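Local coordinates for heat shock protein 16 (Schizosaccharomyces pombe, PDB 3W1Z), which probably acts as a small heat shock protein chaperone that binds unfolded proteins, and assembles into a 16-subunit oligomer, at residues B[22-36]-B[96-108]. Numbering follows the deposited sequence.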
loop_
_atom_site.group_PDB
_atom_site.type_symbol
_atom_site.label_atom_id
_atom_site.label_comp_id
_atom_site.label_asym_id
_atom_site.label_seq_id
_atom_site.Cartn_x
_atom_site.Cartn_y
_atom_site.Cartn_z
ATOM N N SER B 22 10.353 9.957 -16.293
ATOM C CA SER B 22 11.020 10.088 -17.579
ATOM C C SER B 22 11.227 8.731 -18.233
ATOM O O SER B 22 10.686 8.454 -19.303
ATOM C CB SER B 22 12.373 10.786 -17.418
ATOM O OG SER B 22 12.211 12.134 -17.011
ATOM N N TYR B 23 12.021 7.889 -17.578
ATOM C CA TYR B 23 12.523 6.668 -18.198
ATOM C C TYR B 23 11.670 5.406 -18.031
ATOM O O TYR B 23 11.901 4.420 -18.731
ATOM C CB TYR B 23 13.939 6.392 -17.694
ATOM C CG TYR B 23 14.853 7.591 -17.786
ATOM C CD1 TYR B 23 15.596 8.006 -16.690
ATOM C CD2 TYR B 23 14.976 8.306 -18.971
ATOM C CE1 TYR B 23 16.433 9.101 -16.769
ATOM C CE2 TYR B 23 15.813 9.401 -19.060
ATOM C CZ TYR B 23 16.539 9.794 -17.956
ATOM O OH TYR B 23 17.375 10.884 -18.038
ATOM N N SER B 24 10.692 5.418 -17.130
ATOM C CA SER B 24 9.917 4.200 -16.881
ATOM C C SER B 24 8.970 3.889 -18.037
ATOM O O SER B 24 8.155 4.728 -18.421
ATOM C CB SER B 24 9.160 4.264 -15.548
ATOM O OG SER B 24 8.207 5.310 -15.542
ATOM N N PRO B 25 9.078 2.670 -18.589
ATOM C CA PRO B 25 8.373 2.250 -19.805
ATOM C C PRO B 25 6.858 2.255 -19.641
ATOM O O PRO B 25 6.137 2.566 -20.587
ATOM C CB PRO B 25 8.874 0.817 -20.018
ATOM C CG PRO B 25 9.267 0.351 -18.662
ATOM C CD PRO B 25 9.832 1.561 -17.981
ATOM N N ARG B 26 6.389 1.917 -18.446
ATOM C CA ARG B 26 4.960 1.872 -18.167
ATOM C C ARG B 26 4.339 3.266 -18.130
ATOM O O ARG B 26 3.134 3.422 -18.323
ATOM C CB ARG B 26 4.706 1.149 -16.844
ATOM C CG ARG B 26 5.888 1.190 -15.886
ATOM C CD ARG B 26 6.432 -0.208 -15.631
ATOM N NE ARG B 26 7.880 -0.211 -15.445
ATOM C CZ ARG B 26 8.514 -0.896 -14.499
ATOM N NH1 ARG B 26 7.828 -1.635 -13.637
ATOM N NH2 ARG B 26 9.837 -0.841 -14.412
ATOM N N LEU B 27 5.167 4.277 -17.882
ATOM C CA LEU B 27 4.670 5.638 -17.706
ATOM C C LEU B 27 4.733 6.472 -18.986
ATOM O O LEU B 27 4.362 7.646 -18.985
ATOM C CB LEU B 27 5.426 6.333 -16.571
ATOM C CG LEU B 27 4.678 7.416 -15.793
ATOM C CD1 LEU B 27 3.276 6.949 -15.471
ATOM C CD2 LEU B 27 5.424 7.747 -14.516
ATOM N N ASN B 28 5.211 5.874 -20.072
ATOM C CA ASN B 28 5.231 6.559 -21.359
ATOM C C ASN B 28 4.614 5.739 -22.487
ATOM O O ASN B 28 5.173 4.719 -22.887
ATOM C CB ASN B 28 6.665 6.926 -21.748
ATOM C CG ASN B 28 7.247 8.025 -20.881
ATOM O OD1 ASN B 28 7.733 7.770 -19.780
ATOM N ND2 ASN B 28 7.214 9.254 -21.384
ATOM N N ASN B 29 3.468 6.196 -22.989
ATOM C CA ASN B 29 2.898 5.719 -24.252
ATOM C C ASN B 29 2.923 4.199 -24.449
ATOM O O ASN B 29 3.305 3.710 -25.513
ATOM C CB ASN B 29 3.590 6.420 -25.430
ATOM C CG ASN B 29 2.858 6.223 -26.746
ATOM O OD1 ASN B 29 1.658 5.951 -26.772
ATOM N ND2 ASN B 29 3.587 6.349 -27.849
ATOM N N GLN B 30 2.539 3.445 -23.425
ATOM C CA GLN B 30 2.566 1.990 -23.544
ATOM C C GLN B 30 1.453 1.500 -24.466
ATOM O O GLN B 30 0.333 2.008 -24.433
ATOM C CB GLN B 30 2.504 1.310 -22.174
ATOM C CG GLN B 30 2.787 -0.195 -22.202
ATOM C CD GLN B 30 4.233 -0.541 -22.543
ATOM O OE1 GLN B 30 5.048 0.332 -22.846
ATOM N NE2 GLN B 30 4.556 -1.829 -22.489
ATOM N N ILE B 31 1.779 0.512 -25.293
ATOM C CA ILE B 31 0.902 0.086 -26.382
ATOM C C ILE B 31 -0.418 -0.573 -25.936
ATOM O O ILE B 31 -1.480 -0.215 -26.455
ATOM C CB ILE B 31 1.659 -0.738 -27.460
ATOM C CG1 ILE B 31 2.639 0.163 -28.221
ATOM C CG2 ILE B 31 0.689 -1.359 -28.447
ATOM C CD1 ILE B 31 3.955 0.439 -27.506
ATOM N N PRO B 32 -0.376 -1.519 -24.976
ATOM C CA PRO B 32 0.694 -2.322 -24.365
ATOM C C PRO B 32 1.214 -3.451 -25.258
ATOM O O PRO B 32 2.281 -4.005 -24.990
ATOM C CB PRO B 32 0.020 -2.905 -23.127
ATOM C CG PRO B 32 -1.399 -3.020 -23.511
ATOM C CD PRO B 32 -1.677 -1.795 -24.335
ATOM N N GLY B 33 0.456 -3.793 -26.297
ATOM C CA GLY B 33 0.685 -5.007 -27.064
ATOM C C GLY B 33 2.010 -5.134 -27.797
ATOM O O GLY B 33 2.282 -6.169 -28.407
ATOM N N GLU B 34 2.833 -4.091 -27.753
ATOM C CA GLU B 34 4.140 -4.140 -28.401
ATOM C C GLU B 34 5.267 -4.554 -27.459
ATOM O O GLU B 34 5.044 -4.832 -26.280
ATOM C CB GLU B 34 4.478 -2.797 -29.047
ATOM C CG GLU B 34 3.731 -2.516 -30.335
ATOM C CD GLU B 34 4.205 -1.244 -31.001
ATOM O OE1 GLU B 34 5.038 -0.538 -30.395
ATOM O OE2 GLU B 34 3.753 -0.949 -32.127
ATOM N N LEU B 35 6.480 -4.583 -28.001
ATOM C CA LEU B 35 7.668 -4.977 -27.256
ATOM C C LEU B 35 8.424 -3.734 -26.803
ATOM O O LEU B 35 8.520 -2.756 -27.544
ATOM C CB LEU B 35 8.582 -5.843 -28.132
ATOM C CG LEU B 35 8.245 -7.313 -28.423
ATOM C CD1 LEU B 35 6.884 -7.491 -29.085
ATOM C CD2 LEU B 35 9.332 -7.928 -29.293
ATOM N N SER B 36 8.957 -3.766 -25.585
ATOM C CA SER B 36 9.721 -2.636 -25.069
ATOM C C SER B 36 11.189 -3.001 -24.866
ATOM O O SER B 36 11.529 -3.734 -23.939
ATOM C CB SER B 36 9.114 -2.132 -23.757
ATOM O OG SER B 36 9.814 -0.999 -23.274
ATOM N N ARG B 96 11.405 -13.004 -28.600
ATOM C CA ARG B 96 10.129 -12.324 -28.769
ATOM C C ARG B 96 10.164 -11.454 -30.018
ATOM O O ARG B 96 11.097 -10.676 -30.214
ATOM C CB ARG B 96 9.804 -11.475 -27.537
ATOM C CG ARG B 96 9.747 -12.271 -26.244
ATOM C CD ARG B 96 8.608 -13.281 -26.262
ATOM N NE ARG B 96 8.706 -14.236 -25.162
ATOM C CZ ARG B 96 9.137 -15.488 -25.293
ATOM N NH1 ARG B 96 9.502 -15.946 -26.483
ATOM N NH2 ARG B 96 9.195 -16.286 -24.235
ATOM N N PHE B 97 9.147 -11.591 -30.863
ATOM C CA PHE B 97 9.108 -10.869 -32.129
ATOM C C PHE B 97 7.877 -9.979 -32.259
ATOM O O PHE B 97 6.841 -10.233 -31.645
ATOM C CB PHE B 97 9.167 -11.848 -33.303
ATOM C CG PHE B 97 10.404 -12.694 -33.323
ATOM C CD1 PHE B 97 11.597 -12.186 -33.811
ATOM C CD2 PHE B 97 10.378 -13.996 -32.854
ATOM C CE1 PHE B 97 12.739 -12.960 -33.834
ATOM C CE2 PHE B 97 11.518 -14.778 -32.875
ATOM C CZ PHE B 97 12.700 -14.258 -33.364
ATOM N N GLY B 98 8.005 -8.928 -33.062
ATOM C CA GLY B 98 6.905 -8.016 -33.304
ATOM C C GLY B 98 7.402 -6.604 -33.529
ATOM O O GLY B 98 8.586 -6.383 -33.782
ATOM N N SER B 99 6.490 -5.644 -33.436
ATOM C CA SER B 99 6.854 -4.239 -33.526
ATOM C C SER B 99 7.241 -3.726 -32.145
ATOM O O SER B 99 6.641 -4.113 -31.143
ATOM C CB SER B 99 5.689 -3.421 -34.084
ATOM O OG SER B 99 4.511 -3.635 -33.326
ATOM N N PHE B 100 8.250 -2.865 -32.093
ATOM C CA PHE B 100 8.669 -2.276 -30.829
ATOM C C PHE B 100 8.573 -0.755 -30.861
ATOM O O PHE B 100 8.817 -0.130 -31.893
ATOM C CB PHE B 100 10.093 -2.714 -30.462
ATOM C CG PHE B 100 11.157 -2.202 -31.398
ATOM C CD1 PHE B 100 11.559 -2.955 -32.488
ATOM C CD2 PHE B 100 11.767 -0.976 -31.177
ATOM C CE1 PHE B 100 12.541 -2.492 -33.346
ATOM C CE2 PHE B 100 12.745 -0.505 -32.032
ATOM C CZ PHE B 100 13.134 -1.264 -33.117
ATOM N N SER B 101 8.199 -0.170 -29.729
ATOM C CA SER B 101 8.251 1.274 -29.564
ATOM C C SER B 101 8.647 1.616 -28.133
ATOM O O SER B 101 8.125 1.039 -27.178
ATOM C CB SER B 101 6.906 1.913 -29.913
ATOM O OG SER B 101 7.040 3.309 -30.117
ATOM N N ARG B 102 9.578 2.551 -27.992
ATOM C CA ARG B 102 10.023 3.005 -26.685
ATOM C C ARG B 102 10.113 4.523 -26.679
ATOM O O ARG B 102 10.867 5.114 -27.453
ATOM C CB ARG B 102 11.381 2.393 -26.334
ATOM C CG ARG B 102 11.892 2.746 -24.941
ATOM C CD ARG B 102 11.029 2.123 -23.852
ATOM N NE ARG B 102 11.483 2.490 -22.514
ATOM C CZ ARG B 102 12.254 1.727 -21.746
ATOM N NH1 ARG B 102 12.661 0.542 -22.178
ATOM N NH2 ARG B 102 12.615 2.148 -20.541
ATOM N N THR B 103 9.335 5.151 -25.807
ATOM C CA THR B 103 9.359 6.599 -25.677
ATOM C C THR B 103 9.851 6.990 -24.294
ATOM O O THR B 103 9.349 6.499 -23.285
ATOM C CB THR B 103 7.965 7.214 -25.898
ATOM O OG1 THR B 103 7.420 6.745 -27.137
ATOM C CG2 THR B 103 8.054 8.731 -25.928
ATOM N N ILE B 104 10.850 7.863 -24.245
ATOM C CA ILE B 104 11.294 8.415 -22.974
ATOM C C ILE B 104 11.271 9.938 -23.013
ATOM O O ILE B 104 11.646 10.552 -24.012
ATOM C CB ILE B 104 12.704 7.920 -22.572
ATOM C CG1 ILE B 104 13.735 8.268 -23.649
ATOM C CG2 ILE B 104 12.689 6.422 -22.307
ATOM C CD1 ILE B 104 15.160 7.928 -23.257
ATOM N N THR B 105 10.805 10.544 -21.929
ATOM C CA THR B 105 10.834 11.991 -21.810
ATOM C C THR B 105 12.192 12.388 -21.258
ATOM O O THR B 105 12.552 11.996 -20.155
ATOM C CB THR B 105 9.737 12.497 -20.857
ATOM O OG1 THR B 105 8.454 12.059 -21.322
ATOM C CG2 THR B 105 9.755 14.014 -20.784
ATOM N N ILE B 106 12.958 13.156 -22.022
ATOM C CA ILE B 106 14.280 13.560 -21.559
ATOM C C ILE B 106 14.211 14.824 -20.701
ATOM O O ILE B 106 13.676 15.847 -21.128
ATOM C CB ILE B 106 15.287 13.707 -22.721
ATOM C CG1 ILE B 106 14.638 14.396 -23.922
ATOM C CG2 ILE B 106 15.813 12.342 -23.138
ATOM C CD1 ILE B 106 14.894 15.882 -23.986
ATOM N N PRO B 107 14.732 14.742 -19.468
ATOM C CA PRO B 107 14.664 15.840 -18.503
ATOM C C PRO B 107 15.852 16.785 -18.625
ATOM O O PRO B 107 16.523 17.058 -17.629
ATOM C CB PRO B 107 14.717 15.117 -17.150
ATOM C CG PRO B 107 15.080 13.659 -17.462
ATOM C CD PRO B 107 15.448 13.587 -18.909
ATOM N N ALA B 108 16.102 17.280 -19.832
ATOM C CA ALA B 108 17.181 18.231 -20.057
ATOM C C ALA B 108 16.936 19.028 -21.330
ATOM O O ALA B 108 16.191 18.598 -22.209
ATOM C CB ALA B 108 18.518 17.510 -20.132
#
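L35 and F100 form a single beta bridge: L35 N donates to S99 O at 3.2 Å, nearly straight at 169°, and S101 N gives a weak bond back to L35 O. Further along, T105 N bonds weakly to S22 O at the end of helix 11-23. The guanidinium of R102 reaches the same helix end. Its NH2 bonds to Y23 O at 3.0 Å, in the guanidinium plane and almost head-on to the carbonyl. P25 CB lies over the centre of one guanidinium face, 3.8 Å above it. R102 CG stands opposite the backbone N (chi1 -177°), and a bend at chi2 carries the chain there. Its NH1 makes a salt bridge to E94 of a second subunit. A leucine replacing this arginine would probably leave Y23 O without this donor and E94 without its salt-bridge mate. The extended E34 side chain runs across the strand between S99 and S101; its OE2 takes a weak bond from S99 OG. L35 drops CD2 onto R96 O, 3.4 Å away. Y23 meets I104 CB with its ring edge, and its OH touches P107 CD at 3.4 Å. S22 OG also packs on P107 CG but bonds to S18 O. The contact lays the linker after helix 11-23 along strand 98-105 of the alpha-crystallin domain. Strand 70-77 pairs with that strand, while Y23, R102 and I104 touch strand 39-43.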